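Local coordinates for protein ectonucleoside triphosphate diphosphohydrolase 4 (Homo sapiens, PDB 6WG5) that belongs to the GDA1/CD39 nucleoside phosphatase family, whose members are built on the two-lobed fold of the actin-like ATPase clan, at residues Val46-Ser50 with Cys131-Met135; Tyr234-Val240 with Tyr370-His375; Gln363-Asn367 with Arg455-Phe459. All coordinates share one frame; numbering follows the deposited sequence.

Interaction 1 (Val46-Ser50 with Cys131-Met135)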
ATOM      1  N   VAL A  46     -16.472  -3.199  -0.575  1.00 39.17           N
ATOM      2  CA  VAL A  46     -16.063  -4.346  -1.378  1.00 47.01           C
ATOM      3  C   VAL A  46     -14.802  -3.960  -2.139  1.00 48.45           C
ATOM      4  O   VAL A  46     -14.804  -2.994  -2.912  1.00 46.61           O
ATOM      5  CB  VAL A  46     -17.174  -4.796  -2.340  1.00 47.14           C
ATOM      6  CG1 VAL A  46     -16.662  -5.866  -3.300  1.00 47.08           C
ATOM      7  CG2 VAL A  46     -18.365  -5.323  -1.561  1.00 44.35           C
ATOM      8  N   ASP A  47     -13.729  -4.715  -1.919  1.00 40.59           N
ATOM      9  CA  ASP A  47     -12.493  -4.566  -2.680  1.00 43.45           C
ATOM     10  C   ASP A  47     -12.549  -5.519  -3.869  1.00 47.38           C
ATOM     11  O   ASP A  47     -12.440  -6.738  -3.700  1.00 50.65           O
ATOM     12  CB  ASP A  47     -11.282  -4.852  -1.797  1.00 44.69           C
ATOM     13  CG  ASP A  47     -10.001  -5.025  -2.594  1.00 52.21           C
ATOM     14  OD1 ASP A  47      -9.927  -4.532  -3.741  1.00 52.44           O
ATOM     15  OD2 ASP A  47      -9.059  -5.658  -2.068  1.00 54.90           O
ATOM     16  N   CYS A  48     -12.719  -4.967  -5.070  1.00 49.35           N
ATOM     17  CA  CYS A  48     -12.793  -5.758  -6.300  1.00 53.46           C
ATOM     18  C   CYS A  48     -11.421  -5.740  -6.965  1.00 54.79           C
ATOM     19  O   CYS A  48     -11.123  -4.883  -7.798  1.00 53.79           O
ATOM     20  CB  CYS A  48     -13.875  -5.220  -7.228  1.00 58.32           C
ATOM     21  SG  CYS A  48     -15.558  -5.656  -6.737  1.00 62.15           S
ATOM     22  N   GLY A  49     -10.578  -6.707  -6.593  1.00 55.81           N
ATOM     23  CA  GLY A  49      -9.250  -6.819  -7.155  1.00 62.21           C
ATOM     24  C   GLY A  49      -9.217  -7.701  -8.391  1.00 68.64           C
ATOM     25  O   GLY A  49     -10.237  -8.182  -8.883  1.00 73.26           O
ATOM     26  N   SER A  50      -8.001  -7.910  -8.898  1.00 72.34           N
ATOM     27  CA  SER A  50      -7.825  -8.743 -10.083  1.00 74.13           C
ATOM     28  C   SER A  50      -8.053 -10.214  -9.758  1.00 77.23           C
ATOM     29  O   SER A  50      -8.816 -10.902 -10.445  1.00 80.45           O
ATOM     30  CB  SER A  50      -6.427  -8.536 -10.669  1.00 71.91           C
ATOM     31  OG  SER A  50      -6.220  -7.184 -11.039  1.00 68.76           O
ATOM     32  N   CYS A 131     -13.246  -0.925  -7.278  1.00 47.69           N
ATOM     33  CA  CYS A 131     -12.466  -1.863  -8.072  1.00 54.93           C
ATOM     34  C   CYS A 131     -11.101  -1.268  -8.388  1.00 51.92           C
ATOM     35  O   CYS A 131     -10.978  -0.059  -8.602  1.00 54.11           O
ATOM     36  CB  CYS A 131     -13.198  -2.210  -9.371  1.00 63.82           C
ATOM     37  SG  CYS A 131     -14.981  -2.437  -9.169  1.00 62.51           S
ATOM     38  N   THR A 132     -10.082  -2.127  -8.428  1.00 57.39           N
ATOM     39  CA  THR A 132      -8.709  -1.666  -8.595  1.00 61.66           C
ATOM     40  C   THR A 132      -8.148  -2.042  -9.965  1.00 68.32           C
ATOM     41  O   THR A 132      -8.678  -1.609 -10.993  1.00 69.02           O
ATOM     42  CB  THR A 132      -7.828  -2.225  -7.472  1.00 61.64           C
ATOM     43  OG1 THR A 132      -7.966  -3.650  -7.414  1.00 64.29           O
ATOM     44  CG2 THR A 132      -8.225  -1.620  -6.133  1.00 60.24           C
ATOM     45  N   ALA A 133      -7.081  -2.848  -9.996  1.00 65.34           N
ATOM     46  CA  ALA A 133      -6.326  -3.033 -11.232  1.00 68.19           C
ATOM     47  C   ALA A 133      -7.077  -3.889 -12.245  1.00 73.47           C
ATOM     48  O   ALA A 133      -6.909  -3.701 -13.456  1.00 72.04           O
ATOM     49  CB  ALA A 133      -4.967  -3.658 -10.923  1.00 69.91           C
ATOM     50  N   GLY A 134      -7.896  -4.833 -11.780  1.00 78.15           N
ATOM     51  CA  GLY A 134      -8.599  -5.704 -12.707  1.00 75.79           C
ATOM     52  C   GLY A 134      -9.480  -4.940 -13.677  1.00 76.43           C
ATOM     53  O   GLY A 134      -9.546  -5.268 -14.864  1.00 79.67           O
ATOM     54  N   MET A 135     -10.168  -3.911 -13.185  1.00 77.25           N
ATOM     55  CA  MET A 135     -11.077  -3.124 -14.009  1.00 78.17           C
ATOM     56  C   MET A 135     -10.399  -1.939 -14.680  1.00 81.74           C
ATOM     57  O   MET A 135     -10.952  -1.391 -15.642  1.00 85.63           O
ATOM     58  CB  MET A 135     -12.243  -2.615 -13.158  1.00 75.23           C
ATOM     59  CG  MET A 135     -13.203  -3.703 -12.709  1.00 76.12           C
ATOM     60  SD  MET A 135     -14.494  -4.035 -13.922  1.00 82.18           S
ATOM     61  CE  MET A 135     -15.457  -2.524 -13.818  1.00 80.15           C
TER
HETATM   62  O   HOH W   1      -6.650  -4.190  -4.411  1.00 55.11           O
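Cys48 and Cys131 stand opposite each other where two parallel strands end, their CA atoms 4.3 Å apart and their side chains on the same face of the sheet. Each SG lies beside its own backbone N, opposite the carbonyl carbon, and the Cys131 sulfur rests against the Cys48 methylene, 3.6 Å from SG to CB. Cys48 SG and Cys131 SG stay 4.1 Å apart, too far for a disulfide, and the pair simply packs. On the backbone, the Cys48 carbonyl oxygen takes the amide of Thr132, with Thr132 N 3.0 Å from Cys48 O in a nearly straight bond (162° at the hydrogen) whose donor is tilted 30° from the carbonyl plane. Cys131 CA adds a CH contact to the same oxygen. This is the register of a parallel bridge, and a backbone hydrogen bond between Cys48 and Leu130 continues it. The strand 40-48 runs on into the hairpin with strand 53-61 that opens an actin-like lobe, and the sequences at the two strand ends match the first and second apyrase conserved regions of the family. Past the bridge, Ser50 crosses to the start of helix 133-136. Its OG comes within 3.0 Å of Gly134 N, but the angle is too poor for a hydrogen bond; Ala133 CB lies 3.7 Å from the same Ser50 OG. Gly134 has no side chain, and its CA sits 4.1 Å from Ser50 CA. Asp47, salt-bridged to Arg54, reaches Thr132 OG1 only through weak bonds to a shared water, while Trp479 of helix 479-487 packs on both residues.

Interaction 2 (Tyr234-Val240 with Tyr370-His375); sequences YEVPKTV and YQPPIH
The phenol ring of Tyr234 has the end of Ile374 over one face: CD1 lies 4.1 Å from the ring centroid and 24° off the normal, a CH-pi contact displaced toward the hydroxyl-bearing rim, and Ile374 CG1 follows at 3.6 Å from Tyr234 CE1. At the ring's edge, close to its plane, are Gln371 CG and the carbonyl of Pro372. Tyr234 OH donates to Pro372 O at 2.9 Å, the donor tilted 18° from the carbonyl plane. The second tyrosine, Tyr370, has the backbone N of Pro372 over one face, offset toward the rim; Val240 and Tyr370 approach each other from opposite directions, so that Val240 CG1 meets the Tyr370 hydroxyl. Tyr234 belongs to strand 229-235, an inner strand of the mixed sheet in one lobe of the actin-like fold, and the irregular segment 370-375 runs past the end of that strand. Tyr274, on the adjoining strand 270-279, meets the Tyr234 ring and also bonds to the Tyr370 carbonyl. With CG1 anti to the backbone N (chi1 -176°), Val236 turns its other methyl to the proline, CG2 resting 3.9 Å from Pro372 CB. Farther out, the poorly ordered Lys238 brings NZ obliquely to the His375 ring, 4.0 Å from CE1.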
ATOM      1  N   TYR A 234       3.376   9.558   1.100  1.00 19.53           N
ATOM      2  CA  TYR A 234       3.672  10.292   2.320  1.00 21.90           C
ATOM      3  C   TYR A 234       3.072  11.688   2.242  1.00 22.50           C
ATOM      4  O   TYR A 234       2.715  12.177   1.169  1.00 20.80           O
ATOM      5  CB  TYR A 234       5.180  10.373   2.574  1.00 24.32           C
ATOM      6  CG  TYR A 234       5.979  10.925   1.419  1.00 23.31           C
ATOM      7  CD1 TYR A 234       6.283  12.277   1.342  1.00 22.92           C
ATOM      8  CD2 TYR A 234       6.445  10.092   0.415  1.00 23.96           C
ATOM      9  CE1 TYR A 234       7.023  12.781   0.291  1.00 23.88           C
ATOM     10  CE2 TYR A 234       7.184  10.586  -0.637  1.00 22.26           C
ATOM     11  CZ  TYR A 234       7.469  11.929  -0.696  1.00 24.60           C
ATOM     12  OH  TYR A 234       8.208  12.415  -1.752  1.00 30.64           O
ATOM     13  N   GLU A 235       2.969  12.319   3.407  1.00 22.77           N
ATOM     14  CA  GLU A 235       2.431  13.665   3.503  1.00 20.47           C
ATOM     15  C   GLU A 235       3.501  14.688   3.157  1.00 25.88           C
ATOM     16  O   GLU A 235       4.675  14.522   3.501  1.00 28.58           O
ATOM     17  CB  GLU A 235       1.902  13.929   4.914  1.00 21.91           C
ATOM     18  CG  GLU A 235       1.366  15.340   5.121  1.00 24.93           C
ATOM     19  CD  GLU A 235       0.971  15.615   6.559  1.00 26.33           C
ATOM     20  OE1 GLU A 235       1.058  14.689   7.392  1.00 28.35           O
ATOM     21  OE2 GLU A 235       0.579  16.765   6.855  1.00 27.62           O
ATOM     22  N   VAL A 236       3.086  15.749   2.476  1.00 28.73           N
ATOM     23  CA  VAL A 236       3.964  16.871   2.155  1.00 30.32           C
ATOM     24  C   VAL A 236       3.520  18.054   3.008  1.00 34.69           C
ATOM     25  O   VAL A 236       2.644  18.824   2.589  1.00 37.14           O
ATOM     26  CB  VAL A 236       3.919  17.199   0.657  1.00 30.89           C
ATOM     27  CG1 VAL A 236       4.911  18.300   0.320  1.00 31.88           C
ATOM     28  CG2 VAL A 236       4.201  15.948  -0.165  1.00 30.93           C
ATOM     29  N   PRO A 237       4.082  18.239   4.208  1.00 39.02           N
ATOM     30  CA  PRO A 237       3.524  19.264   5.109  1.00 40.25           C
ATOM     31  C   PRO A 237       3.799  20.684   4.654  1.00 36.89           C
ATOM     32  O   PRO A 237       2.917  21.545   4.767  1.00 33.68           O
ATOM     33  CB  PRO A 237       4.203  18.960   6.456  1.00 36.22           C
ATOM     34  CG  PRO A 237       4.923  17.653   6.276  1.00 37.89           C
ATOM     35  CD  PRO A 237       5.216  17.533   4.824  1.00 35.79           C
ATOM     36  N   LYS A 238       4.999  20.960   4.154  1.00 51.54           N
ATOM     37  CA  LYS A 238       5.408  22.319   3.838  1.00 54.82           C
ATOM     38  C   LYS A 238       5.060  22.681   2.401  1.00 55.69           C
ATOM     39  O   LYS A 238       5.005  21.823   1.515  1.00 54.82           O
ATOM     40  CB  LYS A 238       6.910  22.494   4.060  1.00 58.95           C
ATOM     41  CG  LYS A 238       7.295  22.770   5.504  1.00 69.68           C
ATOM     42  CD  LYS A 238       8.788  23.040   5.635  1.00 82.98           C
ATOM     43  CE  LYS A 238       9.151  23.497   7.040  1.00 87.83           C
ATOM     44  NZ  LYS A 238      10.423  22.883   7.519  1.00 88.48           N
ATOM     45  N   THR A 239       4.826  23.974   2.181  1.00 58.50           N
ATOM     46  CA  THR A 239       4.601  24.484   0.836  1.00 59.96           C
ATOM     47  C   THR A 239       5.726  24.040  -0.089  1.00 56.67           C
ATOM     48  O   THR A 239       6.902  24.057   0.283  1.00 57.51           O
ATOM     49  CB  THR A 239       4.514  26.014   0.859  1.00 61.31           C
ATOM     50  OG1 THR A 239       3.470  26.423   1.752  1.00 64.57           O
ATOM     51  CG2 THR A 239       4.227  26.562  -0.533  1.00 61.55           C
ATOM     52  N   VAL A 240       5.357  23.642  -1.301  1.00 51.85           N
ATOM     53  CA  VAL A 240       6.308  23.159  -2.295  1.00 54.58           C
ATOM     54  C   VAL A 240       6.526  24.255  -3.326  1.00 58.09           C
ATOM     55  O   VAL A 240       5.563  24.855  -3.821  1.00 59.41           O
ATOM     56  CB  VAL A 240       5.805  21.867  -2.965  1.00 55.49           C
ATOM     57  CG1 VAL A 240       6.825  21.353  -3.972  1.00 58.85           C
ATOM     58  CG2 VAL A 240       5.512  20.806  -1.919  1.00 53.71           C
ATOM     59  N   TYR A 370       8.760  12.860 -10.672  1.00 37.12           N
ATOM     60  CA  TYR A 370       8.960  13.899  -9.673  1.00 39.65           C
ATOM     61  C   TYR A 370       8.664  13.370  -8.276  1.00 38.88           C
ATOM     62  O   TYR A 370       7.749  12.565  -8.077  1.00 33.75           O
ATOM     63  CB  TYR A 370       8.070  15.103  -9.973  1.00 40.52           C
ATOM     64  CG  TYR A 370       7.955  16.066  -8.815  1.00 38.59           C
ATOM     65  CD1 TYR A 370       8.971  16.968  -8.532  1.00 39.20           C
ATOM     66  CD2 TYR A 370       6.830  16.069  -7.999  1.00 38.01           C
ATOM     67  CE1 TYR A 370       8.871  17.849  -7.471  1.00 38.70           C
ATOM     68  CE2 TYR A 370       6.721  16.944  -6.935  1.00 35.21           C
ATOM     69  CZ  TYR A 370       7.744  17.832  -6.675  1.00 38.81           C
ATOM     70  OH  TYR A 370       7.639  18.706  -5.619  1.00 40.94           O
ATOM     71  N   GLN A 371       9.448  13.835  -7.303  1.00 36.47           N
ATOM     72  CA  GLN A 371       9.263  13.466  -5.906  1.00 35.62           C
ATOM     73  C   GLN A 371       9.380  14.712  -5.033  1.00 32.98           C
ATOM     74  O   GLN A 371      10.419  15.381  -5.063  1.00 38.98           O
ATOM     75  CB  GLN A 371      10.293  12.420  -5.482  1.00 38.02           C
ATOM     76  CG  GLN A 371      10.175  11.991  -4.029  1.00 36.42           C
ATOM     77  CD  GLN A 371      11.172  10.911  -3.655  1.00 35.51           C
ATOM     78  OE1 GLN A 371      11.146   9.812  -4.204  1.00 38.32           O
ATOM     79  NE2 GLN A 371      12.057  11.221  -2.714  1.00 34.62           N
ATOM     80  N   PRO A 372       8.359  15.061  -4.252  1.00 28.57           N
ATOM     81  CA  PRO A 372       8.481  16.229  -3.388  1.00 29.58           C
ATOM     82  C   PRO A 372       9.545  15.999  -2.335  1.00 33.00           C
ATOM     83  O   PRO A 372       9.790  14.854  -1.914  1.00 33.61           O
ATOM     84  CB  PRO A 372       7.085  16.353  -2.760  1.00 32.60           C
ATOM     85  CG  PRO A 372       6.189  15.500  -3.572  1.00 32.37           C
ATOM     86  CD  PRO A 372       7.042  14.421  -4.127  1.00 32.23           C
ATOM     87  N   PRO A 373      10.197  17.061  -1.869  1.00 56.89           N
ATOM     88  CA  PRO A 373      11.244  16.882  -0.860  1.00 57.53           C
ATOM     89  C   PRO A 373      10.679  16.263   0.409  1.00 52.75           C
ATOM     90  O   PRO A 373       9.560  16.564   0.826  1.00 56.15           O
ATOM     91  CB  PRO A 373      11.753  18.307  -0.618  1.00 60.31           C
ATOM     92  CG  PRO A 373      10.604  19.183  -0.993  1.00 57.80           C
ATOM     93  CD  PRO A 373       9.927  18.486  -2.134  1.00 59.22           C
ATOM     94  N   ILE A 374      11.465  15.380   1.017  1.00 35.49           N
ATOM     95  CA  ILE A 374      11.107  14.737   2.277  1.00 28.53           C
ATOM     96  C   ILE A 374      11.921  15.381   3.389  1.00 26.45           C
ATOM     97  O   ILE A 374      13.147  15.512   3.278  1.00 32.44           O
ATOM     98  CB  ILE A 374      11.356  13.221   2.224  1.00 32.75           C
ATOM     99  CG1 ILE A 374      10.468  12.569   1.158  1.00 36.85           C
ATOM    100  CG2 ILE A 374      11.097  12.586   3.590  1.00 28.06           C
ATOM    101  CD1 ILE A 374      10.804  11.108   0.888  1.00 34.72           C
ATOM    102  N   HIS A 375      11.240  15.784   4.462  1.00 41.82           N
ATOM    103  CA  HIS A 375      11.904  16.313   5.651  1.00 39.40           C
ATOM    104  C   HIS A 375      12.466  15.127   6.430  1.00 39.28           C
ATOM    105  O   HIS A 375      11.892  14.650   7.412  1.00 41.65           O
ATOM    106  CB  HIS A 375      10.924  17.132   6.481  1.00 40.98           C
ATOM    107  CG  HIS A 375      11.582  18.060   7.455  1.00 52.71           C
ATOM    108  ND1 HIS A 375      10.888  18.688   8.467  1.00 62.29           N
ATOM    109  CD2 HIS A 375      12.866  18.475   7.564  1.00 57.15           C
ATOM    110  CE1 HIS A 375      11.718  19.446   9.162  1.00 67.09           C
ATOM    111  NE2 HIS A 375      12.925  19.333   8.635  1.00 66.03           N
TER

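Interaction 3 (Gln363-Asn367 with Arg455-Phe459); sequences QTSLN and RGFSF. With NAG (2-acetamido-2-deoxy-beta-D-glucopyranose), chain B.
Ser365 leans on the chain where helix 436-456 gives out, and both atoms of its side chain touch residues there. CB packs against the carbonyl oxygen of Gly456 and lies 3.8 Å from Phe457 CD1. From CB, a chi1 of 54° sets OG between the backbone N and the carbonyl carbon, which leaves the hydroxyl beside the same ring, OG being 4.1 Å from both Phe457 CD1 and CE1. The next residue, Leu366, straddles the same two partners with its branches: CD2 lies 3.6 Å from Gly456 CA, where the glycine leaves bare backbone, and CD1 approaches Phe457 CZ obliquely at 4.2 Å. Between side chains the contact is van der Waals packing, while Lys358 joins the two backbones from outside, its NZ hydrogen-bonded to the carbonyls of both Ser365 and Arg455. Beyond Leu366, Asn367 borders a glycan, with ND2 3.4 Å from NAG O7; the sugar is probably linked to Asn357, which lies in an Asn-Lys-Thr sequon and is hydrogen-bonded through its ND2 to Asn367 OD1. The loop is wedged between helix and sheet: Leu366 also touches Val452 of helix 436-456, Ser365 and Leu366 press on Phe278 of strand 270-279, and Phe457 rests on Thr230 and Ile232 of strand 229-235.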
ATOM      1  N   GLN A 363      14.973  16.614  -8.125  1.00 58.45           N
ATOM      2  CA  GLN A 363      13.694  16.302  -7.483  1.00 55.63           C
ATOM      3  C   GLN A 363      12.986  15.140  -8.179  1.00 51.60           C
ATOM      4  O   GLN A 363      11.759  15.120  -8.283  1.00 53.10           O
ATOM      5  CB  GLN A 363      12.782  17.533  -7.434  1.00 56.81           C
ATOM      6  CG  GLN A 363      13.277  18.642  -6.519  1.00 62.49           C
ATOM      7  CD  GLN A 363      12.517  19.941  -6.713  1.00 70.07           C
ATOM      8  OE1 GLN A 363      11.428  20.126  -6.169  1.00 75.71           O
ATOM      9  NE2 GLN A 363      13.092  20.850  -7.496  1.00 69.40           N
ATOM     10  N   THR A 364      13.759  14.162  -8.655  1.00 39.85           N
ATOM     11  CA  THR A 364      13.205  12.976  -9.289  1.00 37.57           C
ATOM     12  C   THR A 364      13.817  11.726  -8.674  1.00 37.90           C
ATOM     13  O   THR A 364      14.972  11.727  -8.238  1.00 43.55           O
ATOM     14  CB  THR A 364      13.444  12.971 -10.805  1.00 41.26           C
ATOM     15  OG1 THR A 364      14.844  13.114 -11.077  1.00 44.78           O
ATOM     16  CG2 THR A 364      12.671  14.102 -11.471  1.00 41.53           C
ATOM     17  N   SER A 365      13.024  10.655  -8.647  1.00 35.64           N
ATOM     18  CA  SER A 365      13.441   9.391  -8.053  1.00 34.41           C
ATOM     19  C   SER A 365      13.579   8.321  -9.129  1.00 35.94           C
ATOM     20  O   SER A 365      14.524   8.354  -9.922  1.00 44.03           O
ATOM     21  CB  SER A 365      12.442   8.958  -6.977  1.00 35.59           C
ATOM     22  OG  SER A 365      11.123   8.927  -7.491  1.00 28.52           O
ATOM     23  N   LEU A 366      12.654   7.367  -9.170  1.00 28.64           N
ATOM     24  CA  LEU A 366      12.710   6.308 -10.165  1.00 28.30           C
ATOM     25  C   LEU A 366      12.063   6.768 -11.460  1.00 30.53           C
ATOM     26  O   LEU A 366      11.081   7.516 -11.451  1.00 32.52           O
ATOM     27  CB  LEU A 366      11.995   5.054  -9.663  1.00 28.91           C
ATOM     28  CG  LEU A 366      12.442   4.467  -8.325  1.00 28.99           C
ATOM     29  CD1 LEU A 366      11.610   3.243  -7.997  1.00 29.89           C
ATOM     30  CD2 LEU A 366      13.915   4.120  -8.357  1.00 33.03           C
ATOM     31  N   ASN A 367      12.616   6.314 -12.581  1.00 32.33           N
ATOM     32  CA  ASN A 367      12.010   6.525 -13.889  1.00 31.57           C
ATOM     33  C   ASN A 367      11.819   8.003 -14.206  1.00 32.31           C
ATOM     34  O   ASN A 367      10.961   8.359 -15.019  1.00 36.60           O
ATOM     35  CB  ASN A 367      10.666   5.792 -13.976  1.00 36.18           C
ATOM     36  CG  ASN A 367      10.451   5.111 -15.311  1.00 39.34           C
ATOM     37  OD1 ASN A 367      11.387   4.911 -16.086  1.00 37.77           O
ATOM     38  ND2 ASN A 367       9.205   4.739 -15.582  1.00 40.28           N
ATOM     39  N   ARG A 455      18.945   5.372  -2.975  1.00 27.27           N
ATOM     40  CA  ARG A 455      19.334   6.157  -4.142  1.00 27.57           C
ATOM     41  C   ARG A 455      18.167   6.342  -5.101  1.00 30.15           C
ATOM     42  O   ARG A 455      18.129   7.319  -5.855  1.00 38.89           O
ATOM     43  CB  ARG A 455      20.521   5.508  -4.856  1.00 29.70           C
ATOM     44  CG  ARG A 455      21.861   6.036  -4.359  1.00 37.30           C
ATOM     45  CD  ARG A 455      23.011   5.723  -5.303  1.00 41.05           C
ATOM     46  NE  ARG A 455      23.418   4.323  -5.241  1.00 44.73           N
ATOM     47  CZ  ARG A 455      24.598   3.869  -5.656  1.00 49.52           C
ATOM     48  NH1 ARG A 455      25.499   4.705  -6.156  1.00 52.82           N
ATOM     49  NH2 ARG A 455      24.884   2.577  -5.564  1.00 52.40           N
ATOM     50  N   GLY A 456      17.210   5.422  -5.083  1.00 28.40           N
ATOM     51  CA  GLY A 456      15.981   5.635  -5.814  1.00 27.22           C
ATOM     52  C   GLY A 456      15.198   6.778  -5.205  1.00 31.95           C
ATOM     53  O   GLY A 456      14.913   7.776  -5.876  1.00 33.25           O
ATOM     54  N   PHE A 457      14.862   6.646  -3.920  1.00 30.71           N
ATOM     55  CA  PHE A 457      14.118   7.662  -3.192  1.00 29.44           C
ATOM     56  C   PHE A 457      15.012   8.585  -2.372  1.00 32.63           C
ATOM     57  O   PHE A 457      14.509   9.555  -1.797  1.00 33.87           O
ATOM     58  CB  PHE A 457      13.088   6.997  -2.269  1.00 29.59           C
ATOM     59  CG  PHE A 457      12.047   6.191  -3.000  1.00 27.87           C
ATOM     60  CD1 PHE A 457      11.384   6.717  -4.095  1.00 28.27           C
ATOM     61  CD2 PHE A 457      11.737   4.904  -2.592  1.00 30.08           C
ATOM     62  CE1 PHE A 457      10.426   5.977  -4.764  1.00 29.32           C
ATOM     63  CE2 PHE A 457      10.783   4.159  -3.260  1.00 25.35           C
ATOM     64  CZ  PHE A 457      10.127   4.697  -4.346  1.00 26.01           C
ATOM     65  N   SER A 458      16.313   8.299  -2.296  1.00 28.75           N
ATOM     66  CA  SER A 458      17.305   9.203  -1.716  1.00 28.29           C
ATOM     67  C   SER A 458      17.190   9.307  -0.198  1.00 29.45           C
ATOM     68  O   SER A 458      17.463  10.363   0.376  1.00 32.32           O
ATOM     69  CB  SER A 458      17.215  10.601  -2.342  1.00 33.11           C
ATOM     70  OG  SER A 458      17.444  10.548  -3.740  1.00 41.89           O
ATOM     71  N   PHE A 459      16.801   8.226   0.469  1.00 28.82           N
ATOM     72  CA  PHE A 459      16.807   8.227   1.926  1.00 26.34           C
ATOM     73  C   PHE A 459      18.249   8.182   2.432  1.00 28.99           C
ATOM     74  O   PHE A 459      19.060   7.406   1.918  1.00 27.48           O
ATOM     75  CB  PHE A 459      16.026   7.034   2.477  1.00 25.29           C
ATOM     76  CG  PHE A 459      14.535   7.240   2.504  1.00 24.84           C
ATOM     77  CD1 PHE A 459      13.899   7.637   3.668  1.00 25.64           C
ATOM     78  CD2 PHE A 459      13.771   7.033   1.367  1.00 24.63           C
ATOM     79  CE1 PHE A 459      12.530   7.827   3.700  1.00 26.14           C
ATOM     80  CE2 PHE A 459      12.401   7.220   1.393  1.00 27.05           C
ATOM     81  CZ  PHE A 459      11.779   7.617   2.561  1.00 28.54           C
TER
HETATM   82  C1  NAG B   1      13.407   1.964 -18.100  1.00 45.29           C
HETATM   83  C2  NAG B   1      12.014   1.435 -18.459  1.00 44.42           C
HETATM   84  C3  NAG B   1      12.030   0.760 -19.831  1.00 52.56           C
HETATM   85  C4  NAG B   1      12.678   1.651 -20.884  1.00 63.35           C
HETATM   86  C5  NAG B   1      14.038   2.133 -20.399  1.00 64.00           C
HETATM   87  C6  NAG B   1      14.686   3.126 -21.334  1.00 67.87           C
HETATM   88  C7  NAG B   1      10.418   0.674 -16.749  1.00 39.40           C
HETATM   89  C8  NAG B   1      10.087  -0.407 -15.765  1.00 40.97           C
HETATM   90  N2  NAG B   1      11.544   0.500 -17.450  1.00 41.42           N
HETATM   91  O3  NAG B   1      10.692   0.457 -20.214  1.00 49.54           O
HETATM   92  O4  NAG B   1      12.876   0.903 -22.078  1.00 80.81           O
HETATM   93  O5  NAG B   1      13.884   2.798 -19.141  1.00 60.73           O
HETATM   94  O6  NAG B   1      15.775   3.788 -20.704  1.00 74.65           O
HETATM   95  O7  NAG B   1       9.702   1.658 -16.900  1.00 41.11           O

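Overall arrangement
Followed from the N terminus, the chain first closes on itself at interaction 1, which brings two strand ends together across 80 intervening residues in one sheet. Interactions 2 and 3 come later, about a second sheet, and cross: the order is 234-240, 363-367, 370-375, 455-459, so each loop is entered before the other is shut. Gln371 links them directly, its N 2.8 Å from Gln363 O and its NE2 3.1 Å from Phe457 O, both probable hydrogen bonds. One long connection before strand 381-385 thereby ties strand 229-235 to the end of helix 436-456. Interactions 1 and 2 lie on opposite sides of the chain's centre, their own centres about 29 Å apart.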